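Local atomic coordinates of delta-1-pyrroline-5-carboxylate dehydrogenase, mitochondrial (Mus musculus, PDB entry 4E3X), a protein that catalyses the NAD+-dependent oxidation of L-glutamate gamma-semialdehyde to L-glutamate, the second step of mitochondrial proline degradation. Residues Lys114-Asp117 with Asp123-Gln126; Lys119-Arg124 with Lys175-Leu180; Ala145-Met148 with Gly152-Val155; Gly344-Ser349 with Ser389-Ala394. All coordinates share one frame; numbering follows the deposited sequence. Where two conformers were deposited one is given.

Contact 1: residues Lys114-Asp117 with Asp123-Gln126; sequences KEWD and DRAQ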
# COMPACT_ATOMS: atom_id res chain seq x y z
N LYS B 114 -1.76 5.34 -21.88
CA LYS B 114 -1.74 3.94 -22.30
C LYS B 114 -0.44 3.60 -23.02
O LYS B 114 0.19 2.59 -22.74
CB LYS B 114 -2.94 3.62 -23.19
N GLU B 115 -0.02 4.48 -23.93
CA GLU B 115 1.22 4.30 -24.66
C GLU B 115 2.43 4.23 -23.72
O GLU B 115 3.31 3.38 -23.87
CB GLU B 115 1.40 5.42 -25.69
CG GLU B 115 2.71 5.40 -26.46
CD GLU B 115 2.90 6.61 -27.38
OE1 GLU B 115 2.29 7.68 -27.12
OE2 GLU B 115 3.66 6.50 -28.36
N TRP B 116 2.45 5.11 -22.73
CA TRP B 116 3.55 5.17 -21.77
C TRP B 116 3.57 3.92 -20.88
O TRP B 116 4.62 3.32 -20.63
CB TRP B 116 3.42 6.45 -20.94
CG TRP B 116 4.42 6.62 -19.84
CD1 TRP B 116 4.16 6.61 -18.50
CD2 TRP B 116 5.83 6.85 -19.98
NE1 TRP B 116 5.33 6.82 -17.79
CE2 TRP B 116 6.36 6.97 -18.67
CE3 TRP B 116 6.70 6.97 -21.07
CZ2 TRP B 116 7.72 7.20 -18.43
CZ3 TRP B 116 8.05 7.20 -20.83
CH2 TRP B 116 8.54 7.31 -19.51
N ASP B 117 2.39 3.52 -20.42
CA ASP B 117 2.23 2.31 -19.60
C ASP B 117 2.68 1.06 -20.37
O ASP B 117 3.28 0.15 -19.79
CB ASP B 117 0.76 2.21 -19.18
CG ASP B 117 0.45 0.99 -18.34
OD1 ASP B 117 1.29 0.56 -17.53
OD2 ASP B 117 -0.67 0.45 -18.50
N ASP B 123 12.81 0.91 -20.90
CA ASP B 123 12.81 2.15 -21.67
C ASP B 123 12.39 3.34 -20.81
O ASP B 123 12.93 4.44 -20.96
CB ASP B 123 11.89 2.03 -22.89
CG ASP B 123 12.37 0.98 -23.88
OD1 ASP B 123 13.51 0.48 -23.72
OD2 ASP B 123 11.63 0.67 -24.83
N ARG B 124 11.44 3.13 -19.91
CA ARG B 124 11.10 4.20 -18.98
C ARG B 124 12.27 4.47 -18.03
O ARG B 124 12.60 5.63 -17.76
CB ARG B 124 9.82 3.86 -18.20
CG ARG B 124 8.60 3.66 -19.10
CD ARG B 124 7.31 3.68 -18.30
NE ARG B 124 7.22 2.57 -17.35
CZ ARG B 124 6.34 1.57 -17.44
NH1 ARG B 124 5.48 1.52 -18.45
NH2 ARG B 124 6.33 0.62 -16.52
N ALA B 125 12.91 3.41 -17.56
CA ALA B 125 14.04 3.56 -16.64
C ALA B 125 15.19 4.34 -17.28
O ALA B 125 15.88 5.10 -16.61
CB ALA B 125 14.52 2.19 -16.16
N GLN B 126 15.36 4.18 -18.59
CA GLN B 126 16.44 4.85 -19.30
C GLN B 126 16.34 6.38 -19.21
O GLN B 126 17.36 7.06 -19.13
CB GLN B 126 16.46 4.40 -20.76
O HOH W 1 3.76 -0.80 -16.92

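Contact 2: residues Lys119-Arg124 with Lys175-Leu180; sequences KPMADR and KFAVEL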
# COMPACT_ATOMS: atom_id res chain seq x y z
N LYS B 119 5.01 0.96 -22.67
CA LYS B 119 6.45 0.98 -22.91
C LYS B 119 7.15 -0.00 -21.98
O LYS B 119 6.77 -0.13 -20.82
CB LYS B 119 7.02 2.36 -22.61
CG LYS B 119 6.96 3.36 -23.74
CD LYS B 119 7.89 4.52 -23.41
CE LYS B 119 7.83 5.58 -24.48
NZ LYS B 119 8.19 5.00 -25.80
N PRO B 120 8.18 -0.69 -22.47
CA PRO B 120 8.95 -1.56 -21.58
C PRO B 120 9.53 -0.79 -20.39
O PRO B 120 9.96 0.35 -20.54
CB PRO B 120 10.07 -2.08 -22.48
CG PRO B 120 9.48 -2.05 -23.85
CD PRO B 120 8.61 -0.82 -23.88
N MET B 121 9.50 -1.41 -19.22
CA MET B 121 10.02 -0.80 -18.00
C MET B 121 11.44 -0.27 -18.21
O MET B 121 11.79 0.80 -17.74
CB MET B 121 10.00 -1.80 -16.85
CG MET B 121 10.35 -1.22 -15.47
SD MET B 121 8.99 -0.37 -14.63
CE MET B 121 8.01 -1.76 -14.06
N ALA B 122 12.25 -1.02 -18.95
CA ALA B 122 13.63 -0.64 -19.21
C ALA B 122 13.75 0.67 -19.98
O ALA B 122 14.67 1.45 -19.75
CB ALA B 122 14.36 -1.75 -19.94
N ASP B 123 12.81 0.91 -20.90
CA ASP B 123 12.81 2.15 -21.67
C ASP B 123 12.39 3.34 -20.81
O ASP B 123 12.93 4.44 -20.96
CB ASP B 123 11.89 2.03 -22.89
CG ASP B 123 12.37 0.98 -23.88
OD1 ASP B 123 13.51 0.48 -23.72
OD2 ASP B 123 11.63 0.67 -24.83
N ARG B 124 11.44 3.13 -19.91
CA ARG B 124 11.10 4.20 -18.98
C ARG B 124 12.27 4.47 -18.03
O ARG B 124 12.60 5.63 -17.76
CB ARG B 124 9.82 3.86 -18.20
CG ARG B 124 8.60 3.66 -19.10
CD ARG B 124 7.31 3.68 -18.30
NE ARG B 124 7.22 2.57 -17.35
CZ ARG B 124 6.34 1.57 -17.44
NH1 ARG B 124 5.48 1.52 -18.45
NH2 ARG B 124 6.33 0.62 -16.52
N LYS B 175 16.73 0.79 -10.85
CA LYS B 175 17.14 -0.57 -10.52
C LYS B 175 15.98 -1.37 -9.93
O LYS B 175 15.70 -2.48 -10.38
CB LYS B 175 18.32 -0.57 -9.55
CG LYS B 175 18.70 -1.96 -9.04
CD LYS B 175 19.70 -1.88 -7.89
CE LYS B 175 20.06 -3.27 -7.37
NZ LYS B 175 20.80 -4.07 -8.40
N PHE B 176 15.30 -0.80 -8.93
CA PHE B 176 14.22 -1.51 -8.27
C PHE B 176 13.12 -1.88 -9.26
O PHE B 176 12.57 -2.98 -9.23
CB PHE B 176 13.63 -0.66 -7.14
CG PHE B 176 14.61 -0.35 -6.02
CD1 PHE B 176 15.59 -1.25 -5.65
CD2 PHE B 176 14.53 0.86 -5.34
CE1 PHE B 176 16.47 -0.96 -4.62
CE2 PHE B 176 15.40 1.16 -4.31
CZ PHE B 176 16.38 0.26 -3.96
N ALA B 177 12.81 -0.96 -10.17
CA ALA B 177 11.74 -1.17 -11.15
C ALA B 177 12.11 -2.21 -12.22
O ALA B 177 11.30 -3.09 -12.54
CB ALA B 177 11.35 0.13 -11.80
N VAL B 178 13.31 -2.12 -12.76
CA VAL B 178 13.75 -3.09 -13.76
C VAL B 178 13.78 -4.49 -13.15
O VAL B 178 13.34 -5.47 -13.77
CB VAL B 178 15.12 -2.70 -14.35
CG1 VAL B 178 15.78 -3.88 -15.05
CG2 VAL B 178 14.98 -1.50 -15.29
N GLU B 179 14.25 -4.59 -11.91
CA GLU B 179 14.40 -5.89 -11.27
C GLU B 179 13.06 -6.43 -10.76
O GLU B 179 12.90 -7.64 -10.67
CB GLU B 179 15.49 -5.84 -10.20
CG GLU B 179 16.86 -5.55 -10.84
CD GLU B 179 18.03 -5.51 -9.88
OE1 GLU B 179 17.83 -5.67 -8.65
OE2 GLU B 179 19.16 -5.29 -10.35
N LEU B 180 12.10 -5.55 -10.48
CA LEU B 180 10.77 -5.98 -10.04
C LEU B 180 10.11 -6.88 -11.08
O LEU B 180 9.37 -7.80 -10.75
CB LEU B 180 9.87 -4.77 -9.76
CG LEU B 180 8.40 -5.05 -9.42
CD1 LEU B 180 8.27 -5.88 -8.13
CD2 LEU B 180 7.61 -3.75 -9.31

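Contact 3: residues Ala145-Met148 with Gly152-Val155; sequences AKTM and GKTV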
# COMPACT_ATOMS: atom_id res chain seq x y z
N ALA B 145 23.20 25.39 -7.61
CA ALA B 145 23.12 26.84 -7.49
C ALA B 145 21.68 27.30 -7.33
O ALA B 145 21.39 28.20 -6.54
CB ALA B 145 23.77 27.52 -8.69
N LYS B 146 20.77 26.66 -8.08
CA LYS B 146 19.37 27.05 -8.02
C LYS B 146 18.75 26.69 -6.68
O LYS B 146 17.87 27.39 -6.19
CB LYS B 146 18.60 26.43 -9.18
CG LYS B 146 18.97 27.06 -10.51
CD LYS B 146 18.25 26.45 -11.71
CE LYS B 146 18.59 27.23 -12.96
NZ LYS B 146 17.95 26.65 -14.18
N THR B 147 19.21 25.60 -6.08
CA THR B 147 18.75 25.19 -4.76
C THR B 147 19.33 26.12 -3.68
O THR B 147 18.65 26.50 -2.73
CB THR B 147 19.11 23.71 -4.51
OG1 THR B 147 18.48 22.89 -5.51
CG2 THR B 147 18.65 23.26 -3.14
N MET B 148 20.60 26.51 -3.84
CA MET B 148 21.20 27.47 -2.91
C MET B 148 20.50 28.82 -2.95
O MET B 148 20.09 29.36 -1.92
CB MET B 148 22.68 27.67 -3.24
CG MET B 148 23.54 26.44 -2.98
SD MET B 148 25.28 26.69 -3.38
CE MET B 148 25.70 27.97 -2.20
N GLY B 152 17.88 28.73 -0.24
CA GLY B 152 18.73 29.20 0.84
C GLY B 152 19.69 28.16 1.40
O GLY B 152 20.19 28.32 2.52
N LYS B 153 19.93 27.09 0.65
CA LYS B 153 20.86 26.05 1.09
C LYS B 153 22.33 26.43 0.97
O LYS B 153 22.71 27.17 0.07
CB LYS B 153 20.61 24.75 0.32
CG LYS B 153 19.21 24.17 0.55
CD LYS B 153 19.16 22.66 0.42
CE LYS B 153 17.81 22.17 0.89
NZ LYS B 153 17.68 20.68 0.89
N THR B 154 23.15 25.91 1.88
CA THR B 154 24.59 26.00 1.72
C THR B 154 25.05 25.02 0.64
O THR B 154 24.29 24.15 0.21
CB THR B 154 25.31 25.64 3.02
OG1 THR B 154 24.89 24.33 3.42
CG2 THR B 154 24.99 26.66 4.12
N VAL B 155 26.30 25.17 0.22
CA VAL B 155 26.89 24.27 -0.76
C VAL B 155 26.66 22.80 -0.42
O VAL B 155 26.14 22.04 -1.24
CB VAL B 155 28.41 24.48 -0.87
CG1 VAL B 155 29.02 23.44 -1.80
CG2 VAL B 155 28.73 25.88 -1.35

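Contact 4: residues Gly344-Ser349 with Ser389-Ala394; sequences GGQKCS and SAVIDA. With PRO (proline), chain J; PRO (proline), chain K.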
# COMPACT_ATOMS: atom_id res chain seq x y z
N GLY B 344 19.02 25.35 8.71
CA GLY B 344 18.18 26.05 9.66
C GLY B 344 17.13 25.18 10.34
O GLY B 344 16.07 25.69 10.71
N GLY B 345 17.40 23.89 10.47
CA GLY B 345 16.46 22.97 11.08
C GLY B 345 15.21 22.71 10.24
O GLY B 345 14.24 22.14 10.73
N GLN B 346 15.25 23.11 8.97
CA GLN B 346 14.09 22.96 8.09
C GLN B 346 14.05 21.59 7.43
O GLN B 346 13.97 21.47 6.20
CB GLN B 346 14.10 24.06 7.04
CG GLN B 346 14.12 25.45 7.65
CD GLN B 346 14.19 26.52 6.58
OE1 GLN B 346 13.21 27.23 6.34
NE2 GLN B 346 15.33 26.62 5.91
N LYS B 347 14.10 20.55 8.25
CA LYS B 347 14.05 19.19 7.75
C LYS B 347 13.04 18.41 8.56
O LYS B 347 12.95 18.57 9.78
CB LYS B 347 15.41 18.51 7.88
CG LYS B 347 16.55 19.19 7.14
CD LYS B 347 17.80 18.31 7.18
CE LYS B 347 18.94 18.95 6.41
NZ LYS B 347 20.14 18.07 6.38
N CYS B 348 12.28 17.54 7.90
CA CYS B 348 11.34 16.67 8.58
C CYS B 348 12.04 15.75 9.56
O CYS B 348 11.41 15.20 10.45
CB CYS B 348 10.56 15.83 7.58
SG CYS B 348 9.57 16.79 6.45
N SER B 349 13.36 15.59 9.37
CA SER B 349 14.19 14.70 10.18
C SER B 349 15.00 15.41 11.27
O SER B 349 15.68 14.75 12.05
CB SER B 349 15.18 13.97 9.27
OG SER B 349 15.96 14.91 8.55
N SER B 389 21.86 29.36 6.51
CA SER B 389 21.40 30.68 6.10
C SER B 389 19.97 30.95 6.56
O SER B 389 19.45 30.28 7.46
CB SER B 389 21.51 30.83 4.58
OG SER B 389 21.33 32.18 4.17
N ALA B 390 19.36 31.95 5.95
CA ALA B 390 17.99 32.34 6.26
C ALA B 390 17.01 31.19 6.11
O ALA B 390 17.23 30.28 5.30
CB ALA B 390 17.59 33.47 5.35
N VAL B 391 15.93 31.24 6.87
CA VAL B 391 14.82 30.31 6.67
C VAL B 391 14.04 30.71 5.41
O VAL B 391 14.28 31.76 4.82
CB VAL B 391 13.90 30.22 7.91
CG1 VAL B 391 14.70 29.73 9.12
CG2 VAL B 391 13.22 31.56 8.20
N ILE B 392 13.12 29.85 5.00
CA ILE B 392 12.63 29.87 3.62
C ILE B 392 11.79 31.08 3.21
O ILE B 392 11.94 31.58 2.09
CB ILE B 392 11.86 28.56 3.29
CG1 ILE B 392 11.57 28.44 1.79
CG2 ILE B 392 10.59 28.43 4.13
CD1 ILE B 392 12.81 28.26 0.92
N ASP B 393 10.91 31.56 4.08
CA ASP B 393 9.99 32.62 3.70
C ASP B 393 9.44 33.37 4.90
O ASP B 393 9.76 33.06 6.06
CB ASP B 393 8.86 32.10 2.78
CG ASP B 393 7.92 31.11 3.46
OD1 ASP B 393 8.02 30.88 4.68
OD2 ASP B 393 7.07 30.55 2.75
N ALA B 394 8.62 34.38 4.62
CA ALA B 394 8.08 35.24 5.65
C ALA B 394 7.22 34.48 6.64
O ALA B 394 7.24 34.77 7.84
CB ALA B 394 7.29 36.38 5.02
N PRO J . 6.79 28.19 4.51
CA PRO J . 5.32 28.25 4.53
C PRO J . 4.77 28.21 5.95
O PRO J . 5.53 28.26 6.92
CB PRO J . 4.89 27.00 3.74
CG PRO J . 6.17 26.25 3.42
CD PRO J . 7.27 27.26 3.47
OXT PRO J . 3.56 28.14 6.16
N PRO K . 15.62 12.48 3.91
CA PRO K . 16.06 13.67 4.63
C PRO K . 16.86 13.34 5.89
O PRO K . 16.92 12.19 6.34
CB PRO K . 14.74 14.34 5.00
CG PRO K . 13.85 14.02 3.85
CD PRO K . 14.25 12.62 3.40
OXT PRO K . 17.46 14.23 6.49
O HOH W 2 15.73 28.56 3.77

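Contact 1: residues Lys114-Asp117 with Asp123-Gln126
Trp116 and Arg124 join two consecutive helices, 99-118 and 121-136, across the short turn between them. The CA atoms of these two residues are 8.1 Å apart. Trp116 comes first along the earlier helix. Its CG stands anti to the backbone N (chi1 176°), and this carries the indole out over the side chain of Arg124. The aliphatic part of the arginine lies under one ring face. Arg124 CD sits 3.7 Å from the centroid of the six-membered ring of Trp116, a CH-pi contact over the face, nearest CE2 and CZ2. The guanidinium itself is too far along for more than a weak cation-pi attraction, and its plane is turned 52° from the indole. The indole NE1 is hydrogen-bonded to Ala224 O.

The arginine chain bends at chi3, and its head reaches the last turn of helix 99-118. There Arg124 NH1 donates to Trp116 O at 3.0 Å, with the oxygen in the guanidinium plane. Asp117 follows. Its backbone O takes a second bond from Arg124 NH1 at 2.9 Å, with the donor above the carbonyl plane. Its carboxylate forms a salt bridge with Arg498 of the second subunit, so this corner also faces the dimer partner. Arg124 NE is held by Leu225 O. One water lies between the two side chains, 2.9 Å from Asp117 OD1, and accepts from Arg124 NH2 at 3.0 Å.

Contact 2: residues Lys119-Arg124 with Lys175-Leu180
Ala122 and Val178 bring the start of helix 121-136 close to the C-terminal part of the long helix 155-180, with their CA atoms 6.0 Å apart. No hydrogen bond crosses between the segments, and the contact is apolar. Met121 carries most of it. Its CG is anti to the backbone N (chi1 -172°), and the chain then folds at chi2 and chi3. The bends lay the thioether over Ala177. Met121 SD rests 3.7 Å from Ala177 CB. CG of Met121 lies 3.6 Å from Ala177 O, on the backbone side of the same residue. Beside this pair, Val178 CG2 is 4.2 Å from Ala122 CA.

The sulfur has a polar neighbour too. Arg124 NH2, one turn further along, makes a weak hydrogen bond to Met121 SD at 3.4 Å. On helix 155-180, Lys175 NZ forms a salt bridge with Glu179 OE2 at 2.8 Å, and both groups also bond to the backbone of Leu30. Pro120 is the N-cap of helix 121-136. Met226, in the loop after helix 213-225, packs on both Met121 and Ala177, while Leu180 of helix 155-180 meets His536 of the second subunit.

Contact 3: residues Ala145-Met148 with Gly152-Val155
Met148 and Lys153 meet where helix 140-151 ends and the chain turns toward helix 155-180. A short loop joins these two consecutive helices, with a positive-phi glycine at the end of the first and an N-cap threonine at the start of the second. Gly152 is the first residue to leave the helix (phi 81°), and Gly152 N makes a weak hydrogen bond to Met148 O at 2.8 Å. Thr154 is the N-cap, and its OG1 bonds weakly to Gln157 N.

CA of Met148 makes a C-H...O contact with the carbonyl of Lys153. The side chain can be followed outward from there. Met148 CB lies 3.3 Å from Lys153 O. Met148 CG comes nearer, at 3.2 Å from Lys153 O, and also faces Thr154 O. The buried Lys153 oxygen has no hydrogen-bond partner in the model; its neighbours here are carbons of Met148. SD then passes the backbone of Val155. The chain is extended to the sulfur and bends at chi3 (64°), which turns CE back onto the helix start. Met148 CE lies 3.7 Å from Val155 N and also touches the CG2 branch of that valine. Leu50 of helix 45-55 packs on both Met148 and Val155.

Lys153 leads the other way, past Thr147 and toward the catalytic region. Its NZ forms a salt bridge with Asp161 and bonds to the backbone O of Asn211, the probable transition state stabiliser. Thr147 OG1 bonds to Val143 O and to Thr213. Its methyl rests against the aliphatic lysine chain, with Thr147 CG2 3.6 Å from Lys153 CD.

Contact 4: residues Gly344-Ser349 with Ser389-Ala394
The catalytic cysteine loop of the aldehyde dehydrogenase fold is joined here to the loop that leads into helix 394-409. Gln346, two residues before the nucleophile Cys348, makes the link; Cys348 itself does not touch the other segment. Gln346 is the centre of an inverse gamma turn. Its side chain is extended beyond CG and crosses Val391 at about a right angle. The amide oxygen takes the backbone N-H of Ile392, with Ile392 N 2.9 Å from Gln346 OE1. The donor is tilted 16° from the carbonyl plane. Gln346 OE1 lies 3.4 Å from Val391 CB and also meets the CG2 branch of Ile392. The other end of the amide holds a water. Gln346 NE2 donates to it at 2.9 Å, and it donates in turn to Ala390 O at 2.7 Å. NE2 also bonds to Tyr343 O. The amide is thus gripped at both ends, which fixes its rotation.

The backbone O of Gln346 accepts a bond from Asn211, probably the transition state stabiliser. Each segment also meets a bound proline. Ser349 OG donates to OXT of one at 2.6 Å, and the backbone N atoms of Gly512 and Ser513 also bind this proline. The N of the second makes a weak hydrogen bond of 3.0 Å to Asp393 OD1, and Ile392 CG2 touches its ring. Arg399 NH1 also binds this proline. Asp393 is the N-cap of helix 394-409, bonding to Ala396 N. The cysteine loop runs from helix 329-341 into strand 351-357, while Ser389 and Ala390 pack on Tyr428 of strand 428-436.

In the fold
Contacts 1 and 2 share Asp123 and Arg124, both use helix 121-136, and touch through Ala125 and Val178. Contacts 1, 2 and 3 all reach the second subunit; contact 4 does not. Contact 1 is buried and mixes ring packing with charge, whereas contact 2 is only partly buried and apolar. Contact 3 is nested in the chain between the segments of contact 2, yet its centre is about 32 Å from that of contact 2. It is buried and depends on a turn, a methionine and carbonyl oxygens. Contact 4 is also buried, about 12 Å between centres from contact 3, and meets it at Gly152 and Ser389. It is polar and holds the nucleophile, while contacts 1 and 2 lie away from the annotated sites.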